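Long-range contacts in beta-mannosidase (Trichoderma harzianum, PDB 4CVU), which probably hydrolyses terminal, non-reducing beta-D-mannose residues in beta-mannosides, as a fungal member of glycoside hydrolase family 2: residues Y567-F572 with F591-G596; S584-G589 with K684-F689; G45-P50 with L59-A64. One frame throughout, in Å; residues are numbered along the deposited sequence.

Contact 1: residues Y567-F572 with F591-G596. With CD (cadmium ion), chain B.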
loop_
_atom_site.group_PDB
_atom_site.type_symbol
_atom_site.label_atom_id
_atom_site.label_comp_id
_atom_site.label_asym_id
_atom_site.label_seq_id
_atom_site.Cartn_x
_atom_site.Cartn_y
_atom_site.Cartn_z
ATOM N N TYR A 567 -43.142 15.006 20.510
ATOM C CA TYR A 567 -43.285 15.209 19.098
ATOM C C TYR A 567 -42.051 14.674 18.400
ATOM O O TYR A 567 -40.946 14.773 18.909
ATOM C CB TYR A 567 -43.372 16.701 18.751
ATOM C CG TYR A 567 -44.332 17.494 19.602
ATOM C CD1 TYR A 567 -43.925 18.044 20.814
ATOM C CD2 TYR A 567 -45.656 17.653 19.217
ATOM C CE1 TYR A 567 -44.818 18.775 21.606
ATOM C CE2 TYR A 567 -46.558 18.385 20.005
ATOM C CZ TYR A 567 -46.123 18.934 21.197
ATOM O OH TYR A 567 -47.007 19.653 22.005
ATOM N N GLY A 568 -42.240 14.152 17.215
ATOM C CA GLY A 568 -41.119 13.960 16.303
ATOM C C GLY A 568 -40.241 12.776 16.541
ATOM O O GLY A 568 -40.341 12.084 17.534
ATOM N N ASP A 569 -39.349 12.552 15.585
ATOM C CA ASP A 569 -38.288 11.601 15.737
ATOM C C ASP A 569 -37.094 12.217 16.486
ATOM O O ASP A 569 -37.046 13.428 16.686
ATOM C CB ASP A 569 -37.859 11.031 14.369
ATOM C CG ASP A 569 -37.434 12.085 13.366
ATOM O OD1 ASP A 569 -37.641 13.302 13.623
ATOM O OD2 ASP A 569 -36.858 11.674 12.279
ATOM N N THR A 570 -36.157 11.367 16.926
ATOM C CA THR A 570 -35.001 11.802 17.714
ATOM C C THR A 570 -33.649 11.484 17.035
ATOM O O THR A 570 -33.544 10.520 16.292
ATOM C CB THR A 570 -34.991 11.146 19.091
ATOM O OG1 THR A 570 -35.042 9.719 18.954
ATOM C CG2 THR A 570 -36.180 11.629 19.943
ATOM N N ASP A 571 -32.652 12.323 17.321
ATOM C CA ASP A 571 -31.209 12.021 17.097
ATOM C C ASP A 571 -30.456 11.767 18.420
ATOM O O ASP A 571 -30.897 12.141 19.514
ATOM C CB ASP A 571 -30.531 13.207 16.456
ATOM C CG ASP A 571 -30.521 14.409 17.362
ATOM O OD1 ASP A 571 -31.593 14.916 17.690
ATOM O OD2 ASP A 571 -29.432 14.869 17.761
ATOM N N PHE A 572 -29.297 11.152 18.356
ATOM C CA PHE A 572 -28.492 11.100 19.558
ATOM C C PHE A 572 -27.052 10.973 19.198
ATOM O O PHE A 572 -26.596 9.931 18.721
ATOM C CB PHE A 572 -28.915 9.987 20.552
ATOM C CG PHE A 572 -28.433 10.238 21.948
ATOM C CD1 PHE A 572 -28.803 11.400 22.617
ATOM C CD2 PHE A 572 -27.563 9.377 22.562
ATOM C CE1 PHE A 572 -28.343 11.666 23.889
ATOM C CE2 PHE A 572 -27.085 9.636 23.842
ATOM C CZ PHE A 572 -27.489 10.783 24.514
ATOM N N PHE A 591 -39.656 7.826 17.587
ATOM C CA PHE A 591 -38.916 7.095 16.524
ATOM C C PHE A 591 -37.517 7.643 16.555
ATOM O O PHE A 591 -37.336 8.858 16.676
ATOM C CB PHE A 591 -39.561 7.420 15.157
ATOM C CG PHE A 591 -39.091 6.545 13.999
ATOM C CD1 PHE A 591 -37.848 6.719 13.436
ATOM C CD2 PHE A 591 -39.952 5.597 13.435
ATOM C CE1 PHE A 591 -37.437 5.931 12.362
ATOM C CE2 PHE A 591 -39.548 4.808 12.365
ATOM C CZ PHE A 591 -38.289 4.989 11.830
ATOM N N ALA A 592 -36.511 6.776 16.401
ATOM C CA ALA A 592 -35.140 7.213 16.469
ATOM C C ALA A 592 -34.575 6.993 15.077
ATOM O O ALA A 592 -34.390 5.858 14.684
ATOM C CB ALA A 592 -34.388 6.380 17.493
ATOM N N ASN A 593 -34.393 8.070 14.318
ATOM C CA ASN A 593 -33.990 7.968 12.919
ATOM C C ASN A 593 -32.492 8.070 12.675
ATOM O O ASN A 593 -32.023 7.784 11.556
ATOM C CB ASN A 593 -34.749 9.001 12.074
ATOM C CG ASN A 593 -34.168 10.389 12.153
ATOM O OD1 ASN A 593 -33.786 10.846 13.205
ATOM N ND2 ASN A 593 -34.149 11.095 11.021
ATOM N N GLU A 594 -31.775 8.495 13.724
ATOM C CA GLU A 594 -30.309 8.724 13.729
ATOM C C GLU A 594 -29.712 8.610 15.114
ATOM O O GLU A 594 -30.155 9.286 16.062
ATOM C CB GLU A 594 -29.953 10.148 13.276
ATOM C CG GLU A 594 -30.198 10.495 11.849
ATOM C CD GLU A 594 -29.485 11.764 11.383
ATOM O OE1 GLU A 594 -28.386 12.060 11.883
ATOM O OE2 GLU A 594 -29.975 12.446 10.419
ATOM N N PHE A 595 -28.658 7.815 15.225
ATOM C CA PHE A 595 -27.851 7.774 16.460
ATOM C C PHE A 595 -26.566 7.010 16.247
ATOM O O PHE A 595 -26.528 6.033 15.478
ATOM C CB PHE A 595 -28.636 7.188 17.638
ATOM C CG PHE A 595 -29.197 5.814 17.377
ATOM C CD1 PHE A 595 -30.412 5.652 16.689
ATOM C CD2 PHE A 595 -28.536 4.681 17.838
ATOM C CE1 PHE A 595 -30.931 4.381 16.462
ATOM C CE2 PHE A 595 -29.049 3.407 17.605
ATOM C CZ PHE A 595 -30.252 3.261 16.937
ATOM N N GLY A 596 -25.495 7.471 16.890
ATOM C CA GLY A 596 -24.196 6.763 16.771
ATOM C C GLY A 596 -22.974 7.379 17.414
ATOM O O GLY A 596 -23.058 8.392 18.133
HETATM CD CD CD B . -31.910 16.190 19.432
HETATM O O HOH W 1 -32.189 8.889 18.489
HETATM O O HOH W 2 -32.394 17.563 21.567
HETATM O O HOH W 3 -34.210 14.655 19.694
#

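Contact 2: residues S584-G589 with K684-F689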
loop_
_atom_site.group_PDB
_atom_site.type_symbol
_atom_site.label_atom_id
_atom_site.label_comp_id
_atom_site.label_asym_id
_atom_site.label_seq_id
_atom_site.Cartn_x
_atom_site.Cartn_y
_atom_site.Cartn_z
ATOM N N SER A 584 -30.733 7.591 31.236
ATOM C CA SER A 584 -31.375 8.881 31.495
ATOM C C SER A 584 -30.821 10.004 30.591
ATOM O O SER A 584 -31.376 11.094 30.575
ATOM C CB SER A 584 -31.312 9.247 32.984
ATOM O OG SER A 584 -29.998 9.279 33.467
ATOM N N ALA A 585 -29.761 9.726 29.814
ATOM C CA ALA A 585 -29.267 10.674 28.841
ATOM C C ALA A 585 -29.843 10.484 27.417
ATOM O O ALA A 585 -29.696 11.386 26.589
ATOM C CB ALA A 585 -27.747 10.665 28.796
ATOM N N TYR A 586 -30.506 9.352 27.156
ATOM C CA TYR A 586 -31.115 9.092 25.844
ATOM C C TYR A 586 -32.436 9.860 25.598
ATOM O O TYR A 586 -33.196 10.117 26.522
ATOM C CB TYR A 586 -31.325 7.592 25.616
ATOM C CG TYR A 586 -30.097 6.708 25.787
ATOM C CD1 TYR A 586 -28.802 7.213 25.779
ATOM C CD2 TYR A 586 -30.257 5.337 25.961
ATOM C CE1 TYR A 586 -27.701 6.369 25.951
ATOM C CE2 TYR A 586 -29.181 4.492 26.154
ATOM C CZ TYR A 586 -27.909 4.995 26.152
ATOM O OH TYR A 586 -26.882 4.122 26.298
ATOM N N PRO A 587 -32.702 10.230 24.339
ATOM C CA PRO A 587 -33.909 11.045 24.063
ATOM C C PRO A 587 -35.190 10.212 24.123
ATOM O O PRO A 587 -35.192 9.075 23.648
ATOM C CB PRO A 587 -33.664 11.554 22.645
ATOM C CG PRO A 587 -32.770 10.540 22.026
ATOM C CD PRO A 587 -31.870 10.052 23.134
ATOM N N VAL A 588 -36.246 10.749 24.740
ATOM C CA VAL A 588 -37.575 10.124 24.744
ATOM C C VAL A 588 -38.412 10.617 23.554
ATOM O O VAL A 588 -38.938 11.707 23.600
ATOM C CB VAL A 588 -38.310 10.377 26.094
ATOM C CG1 VAL A 588 -39.708 9.806 26.064
ATOM C CG2 VAL A 588 -37.547 9.697 27.256
ATOM N N GLY A 589 -38.499 9.830 22.474
ATOM C CA GLY A 589 -39.250 10.210 21.277
ATOM C C GLY A 589 -40.131 9.128 20.675
ATOM O O GLY A 589 -40.279 8.049 21.245
ATOM N N LYS A 684 -26.375 -1.123 21.118
ATOM C CA LYS A 684 -27.224 -2.095 21.831
ATOM C C LYS A 684 -27.969 -1.409 22.947
ATOM O O LYS A 684 -29.185 -1.568 23.103
ATOM C CB LYS A 684 -26.360 -3.196 22.407
ATOM C CG LYS A 684 -27.081 -4.243 23.204
ATOM C CD LYS A 684 -26.098 -4.997 24.109
ATOM C CE LYS A 684 -26.749 -6.041 24.946
ATOM N NZ LYS A 684 -25.746 -6.743 25.810
ATOM N N SER A 685 -27.209 -0.664 23.732
ATOM C CA SER A 685 -27.792 0.083 24.836
ATOM C C SER A 685 -28.902 1.069 24.381
ATOM O O SER A 685 -29.945 1.259 25.085
ATOM C CB SER A 685 -26.705 0.821 25.603
ATOM O OG SER A 685 -27.257 1.489 26.742
ATOM N N GLU A 686 -28.705 1.714 23.227
ATOM C CA GLU A 686 -29.721 2.598 22.720
ATOM C C GLU A 686 -30.864 1.830 22.095
ATOM O O GLU A 686 -32.008 2.125 22.358
ATOM C CB GLU A 686 -29.153 3.643 21.750
ATOM C CG GLU A 686 -28.307 4.686 22.443
ATOM C CD GLU A 686 -27.913 5.841 21.562
ATOM O OE1 GLU A 686 -28.738 6.385 20.842
ATOM O OE2 GLU A 686 -26.754 6.247 21.627
ATOM N N ILE A 687 -30.571 0.841 21.246
ATOM C CA ILE A 687 -31.641 0.138 20.583
ATOM C C ILE A 687 -32.642 -0.534 21.542
ATOM O O ILE A 687 -33.841 -0.515 21.294
ATOM C CB ILE A 687 -31.111 -0.956 19.642
ATOM C CG1 ILE A 687 -30.393 -0.298 18.457
ATOM C CG2 ILE A 687 -32.314 -1.779 19.184
ATOM C CD1 ILE A 687 -29.615 -1.253 17.556
ATOM N N GLN A 688 -32.141 -1.194 22.583
ATOM C CA GLN A 688 -33.024 -1.868 23.530
ATOM C C GLN A 688 -33.879 -0.831 24.285
ATOM O O GLN A 688 -35.017 -1.087 24.620
ATOM C CB GLN A 688 -32.233 -2.728 24.509
ATOM C CG GLN A 688 -31.328 -1.982 25.483
ATOM C CD GLN A 688 -30.585 -2.914 26.434
ATOM O OE1 GLN A 688 -30.124 -4.002 26.059
ATOM N NE2 GLN A 688 -30.476 -2.486 27.696
ATOM N N PHE A 689 -33.325 0.344 24.526
ATOM C CA PHE A 689 -34.087 1.442 25.172
ATOM C C PHE A 689 -35.184 2.019 24.244
ATOM O O PHE A 689 -36.315 2.251 24.662
ATOM C CB PHE A 689 -33.114 2.536 25.620
ATOM C CG PHE A 689 -33.770 3.824 25.989
ATOM C CD1 PHE A 689 -34.183 4.061 27.275
ATOM C CD2 PHE A 689 -33.965 4.802 25.031
ATOM C CE1 PHE A 689 -34.782 5.236 27.608
ATOM C CE2 PHE A 689 -34.593 5.990 25.352
ATOM C CZ PHE A 689 -34.995 6.206 26.643
#

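Contact 3: residues G45-P50 with L59-A64. With CD (cadmium ion), chain M; NAG (2-acetamido-2-deoxy-beta-D-glucopyranose), chain I.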
loop_
_atom_site.group_PDB
_atom_site.type_symbol
_atom_site.label_atom_id
_atom_site.label_comp_id
_atom_site.label_asym_id
_atom_site.label_seq_id
_atom_site.Cartn_x
_atom_site.Cartn_y
_atom_site.Cartn_z
ATOM N N GLY A 45 -5.085 20.180 -22.641
ATOM C CA GLY A 45 -4.555 19.511 -23.837
ATOM C C GLY A 45 -3.429 18.498 -23.653
ATOM O O GLY A 45 -2.869 18.029 -24.633
ATOM N N ASN A 46 -3.109 18.133 -22.414
ATOM C CA ASN A 46 -1.953 17.273 -22.153
ATOM C C ASN A 46 -2.257 15.922 -21.492
ATOM O O ASN A 46 -1.342 15.192 -21.152
ATOM C CB ASN A 46 -0.878 18.043 -21.369
ATOM C CG ASN A 46 -1.393 18.653 -20.084
ATOM O OD1 ASN A 46 -2.554 18.526 -19.744
ATOM N ND2 ASN A 46 -0.503 19.342 -19.368
ATOM N N ILE A 47 -3.533 15.600 -21.320
ATOM C CA ILE A 47 -3.956 14.298 -20.812
ATOM C C ILE A 47 -5.046 13.725 -21.708
ATOM O O ILE A 47 -6.107 14.341 -21.873
ATOM C CB ILE A 47 -4.451 14.383 -19.355
ATOM C CG1 ILE A 47 -3.318 14.879 -18.447
ATOM C CG2 ILE A 47 -4.906 13.013 -18.882
ATOM C CD1 ILE A 47 -3.678 15.087 -16.990
ATOM N N THR A 48 -4.763 12.564 -22.303
ATOM C CA THR A 48 -5.719 11.866 -23.164
ATOM C C THR A 48 -5.725 10.379 -22.830
ATOM O O THR A 48 -4.688 9.711 -22.965
ATOM C CB THR A 48 -5.344 11.978 -24.644
ATOM O OG1 THR A 48 -5.232 13.365 -25.013
ATOM C CG2 THR A 48 -6.398 11.321 -25.501
ATOM N N VAL A 49 -6.888 9.856 -22.438
ATOM C CA VAL A 49 -7.006 8.434 -22.076
ATOM C C VAL A 49 -8.282 7.846 -22.654
ATOM O O VAL A 49 -9.205 8.593 -22.953
ATOM C CB VAL A 49 -6.999 8.253 -20.551
ATOM C CG1 VAL A 49 -5.747 8.887 -19.949
ATOM C CG2 VAL A 49 -8.251 8.870 -19.927
ATOM N N PRO A 50 -8.352 6.503 -22.796
ATOM C CA PRO A 50 -9.607 5.872 -23.212
ATOM C C PRO A 50 -10.747 6.141 -22.227
ATOM O O PRO A 50 -10.537 6.191 -21.028
ATOM C CB PRO A 50 -9.270 4.388 -23.237
ATOM C CG PRO A 50 -7.774 4.332 -23.394
ATOM C CD PRO A 50 -7.287 5.511 -22.602
ATOM N N LEU A 59 -12.412 7.618 -12.628
ATOM C CA LEU A 59 -12.386 6.180 -12.910
ATOM C C LEU A 59 -11.630 5.881 -14.220
ATOM O O LEU A 59 -10.912 4.904 -14.290
ATOM C CB LEU A 59 -13.796 5.554 -12.923
ATOM C CG LEU A 59 -14.634 5.796 -11.651
ATOM C CD1 LEU A 59 -16.031 5.222 -11.865
ATOM C CD2 LEU A 59 -13.949 5.249 -10.394
ATOM N N ASP A 60 -11.787 6.719 -15.237
ATOM C CA ASP A 60 -11.125 6.454 -16.536
ATOM C C ASP A 60 -9.622 6.758 -16.458
ATOM O O ASP A 60 -8.798 6.041 -17.064
ATOM C CB ASP A 60 -11.809 7.233 -17.659
ATOM C CG ASP A 60 -13.246 6.776 -17.905
ATOM O OD1 ASP A 60 -13.604 5.643 -17.547
ATOM O OD2 ASP A 60 -14.032 7.568 -18.443
ATOM N N LEU A 61 -9.260 7.801 -15.688
ATOM C CA LEU A 61 -7.873 8.099 -15.327
ATOM C C LEU A 61 -7.181 6.971 -14.534
ATOM O O LEU A 61 -6.029 6.646 -14.804
ATOM C CB LEU A 61 -7.797 9.397 -14.501
ATOM C CG LEU A 61 -8.101 10.708 -15.255
ATOM C CD1 LEU A 61 -8.312 11.862 -14.287
ATOM C CD2 LEU A 61 -7.025 11.043 -16.258
ATOM N N HIS A 62 -7.871 6.399 -13.552
ATOM C CA HIS A 62 -7.345 5.273 -12.800
ATOM C C HIS A 62 -7.177 4.063 -13.708
ATOM O O HIS A 62 -6.143 3.427 -13.673
ATOM C CB HIS A 62 -8.238 4.917 -11.636
ATOM C CG HIS A 62 -7.782 3.716 -10.886
ATOM N ND1 HIS A 62 -6.549 3.654 -10.305
ATOM C CD2 HIS A 62 -8.395 2.545 -10.585
ATOM C CE1 HIS A 62 -6.407 2.510 -9.677
ATOM N NE2 HIS A 62 -7.495 1.811 -9.870
ATOM N N ALA A 63 -8.180 3.765 -14.526
ATOM C CA ALA A 63 -8.108 2.615 -15.462
ATOM C C ALA A 63 -6.890 2.686 -16.382
ATOM O O ALA A 63 -6.261 1.664 -16.647
ATOM C CB ALA A 63 -9.394 2.516 -16.295
ATOM N N ALA A 64 -6.546 3.891 -16.856
ATOM C CA ALA A 64 -5.370 4.081 -17.745
ATOM C C ALA A 64 -4.007 4.146 -17.019
ATOM O O ALA A 64 -2.970 4.225 -17.659
ATOM C CB ALA A 64 -5.550 5.334 -18.606
HETATM CD CD CD M . -7.936 -0.340 -9.232
HETATM C C1 NAG I . -0.793 20.026 -18.114
HETATM C C2 NAG I . 0.155 19.558 -17.007
HETATM C C3 NAG I . -0.047 20.356 -15.729
HETATM C C4 NAG I . 0.047 21.842 -16.002
HETATM C C5 NAG I . -0.855 22.254 -17.167
HETATM C C6 NAG I . -0.520 23.675 -17.586
HETATM C C7 NAG I . 0.502 17.153 -17.319
HETATM C C8 NAG I . 0.132 15.785 -16.822
HETATM N N2 NAG I . -0.068 18.169 -16.682
HETATM O O3 NAG I . 0.934 20.011 -14.777
HETATM O O4 NAG I . -0.328 22.523 -14.824
HETATM O O5 NAG I . -0.660 21.429 -18.305
HETATM O O6 NAG I . -0.818 23.823 -18.961
HETATM O O7 NAG I . 1.287 17.291 -18.259
HETATM O O HOH W 4 -9.141 4.600 -19.350
HETATM O O HOH W 5 -6.906 -1.080 -11.000
HETATM O O HOH W 6 -10.168 -0.895 -10.325
HETATM O O HOH W 7 -8.880 0.308 -7.366
#

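Contact 1: residues Y567-F572 with F591-G596
Thr570 N gives its hydrogen to Phe591 O at 2.8 Å, just before the second of two short parallel strands, whose axes lie 16° apart. One residue on, Asn593 N reaches Thr570 O at 3.3 Å. The bond from Phe572 N to Glu594 O is weak. Gly596 N closes the series on Phe572 O at 3.3 Å. Glu594 O has further partners: Asp571 CA makes a CH...O contact with it, and water 1 donates to it at 3.2 Å. The same water is hydrogen-bonded to Thr570 OG1 at 3.0 Å. Thr570 OG1 sits between the backbone N and the carbonyl carbon (chi1 55°), close to Ala592 CA. On the side chains of Asp569 and Asn593, the carboxylate and amide planes are 45° apart. Asp569 OD2 lies 3.0 Å from Asn593 ND2, but the N-H points poorly at it and the pair is not a hydrogen bond.

The carboxylate of Glu594 finds its partners elsewhere, in Tyr573 OH and Arg420 NH1. Backbone bonds of Ala592 to Gly702 and Leu704 join strand 592-595 to the neighbouring strand 702-705, consistent with the (beta/alpha)8 catalytic domain of this family. Asp571 OD1 binds a cadmium ion at 2.2 Å together with waters 2 and 3. Because the Phe572 bond is weak and Glu594 O is shared with water 1, the strand pair probably depends on that water as well as on direct bonds.

Contact 2: residues S584-G589 with K684-F689
Ser685 meets the loop at the tip of Tyr586. Its OG donates a hydrogen bond to Tyr586 OH at 2.7 Å. OG lies anti to the backbone N (chi1 -176°), and it approaches the tyrosine ring at its edge, in the ring plane. Tyr586 OH has a second partner outside the two segments, Ser580 O, so the hydroxyl is gripped from both the helix and an earlier part of the loop.

Glu686 comes next and uses its aliphatic part. CG stands over the centre of one face of the Tyr586 ring, 3.8 Å from the centroid and 12° off the ring normal. This is a CH-pi contact. The carboxylate lies beyond it, where OE1 is hydrogen-bonded to Tyr690 OH.

These residues belong to the long helix 664-692, which precedes barrel strand 702-705. The partner, 584-589, is part of the irregular connection between strands 570-572 and 592-595. A tyrosine from that connection is thus laid against a helix of the (beta/alpha)8 barrel. An alanine in place of Tyr586 would probably leave Ser685 OG without its acceptor and open a gap beside Glu686 CG and Phe689.

One turn on from Ser685, Phe689 turns its ring toward the loop. The edge of Tyr586 points toward its face, with centroids 5.5 Å apart and planes at 77°, a T-shaped pair. Tyr586 CB also lies over that ring, 3.6 Å from Phe689 CE2. At the edge of the phenylalanine, near its plane, Pro587 O comes to 3.6 Å from CE2. Val588 CG2 lies at the same rim, 4.4 Å from Phe689 CZ. The side chain of Phe689 also touches Phe745 of strand 740-747.

Contact 3: residues G45-P50 with L59-A64
Val49 and Ala64 touch through their methine and methyl carbons, CB to CB, at 3.8 Å. Val49 CG1 lies beside the backbone N, anti to the carbonyl carbon (chi1 -56°), and it too rests against Ala64 CB. Ile47 meets the helix further along. Its CG2 lies 3.9 Å from Leu61 CD2, and the two side chains cross at about a right angle. The CB of Leu61 points away from the strand, but its CD2 swings back to make this contact. Pro50 O packs on Asp60 CB at 3.7 Å.

No direct hydrogen bond joins the two segments. Water 4 does the polar work instead. It donates to Pro50 O and to Asp60 O, each 2.7 Å from the water oxygen. Asp60 O also accepts the helical bond from Ala64 N.

Further out, other residues fix these groups. The carboxylate of Asp60 is held by Tyr89 OH at OD2 and by Ser55 OG at OD1. Ile47 touches Trp81, and Leu61 touches Ile82, both on helix 80-83. Beside Ile47, Asn46 ND2 is covalently linked to C1 of an N-acetylglucosamine at 1.5 Å, and Ile47 CD1 touches the sugar's methyl carbon C8. On the helix, His62 ND1 is hydrogen-bonded to Ile67 O, while His62 NE2 binds a cadmium ion at 2.3 Å. Three waters and Glu613 of the second subunit also bind this ion, which therefore bridges the two chains.

The axes of strand 48-50 and helix 59-63 lie at 88° to each other. The helix lies across the edge strand 48-51 of an antiparallel sheet, in the galactose-binding-like beta-sandwich domain of family 2 glycoside hydrolases.

How the contacts relate
From the N terminus, contact 3 closes first, as a short loop from strand 48-51 to helix 57-63 in the galactose-binding-like domain. The chain then runs on to the catalytic barrel. Strand 570-572 opens contact 1, and 584-589 opens contact 2 before 591-596 closes contact 1. Contact 2 closes only at 684-689, so the two cross rather than nest. They also touch, for instance where Phe572 CE1 lies 3.0 Å from Ala585 O. Together they tie two neighbouring strands, the loop between them and helix 664-692. Contact 3 stands apart on the opposite side of the chain's centre, about 44 Å from contact 1, centre to centre.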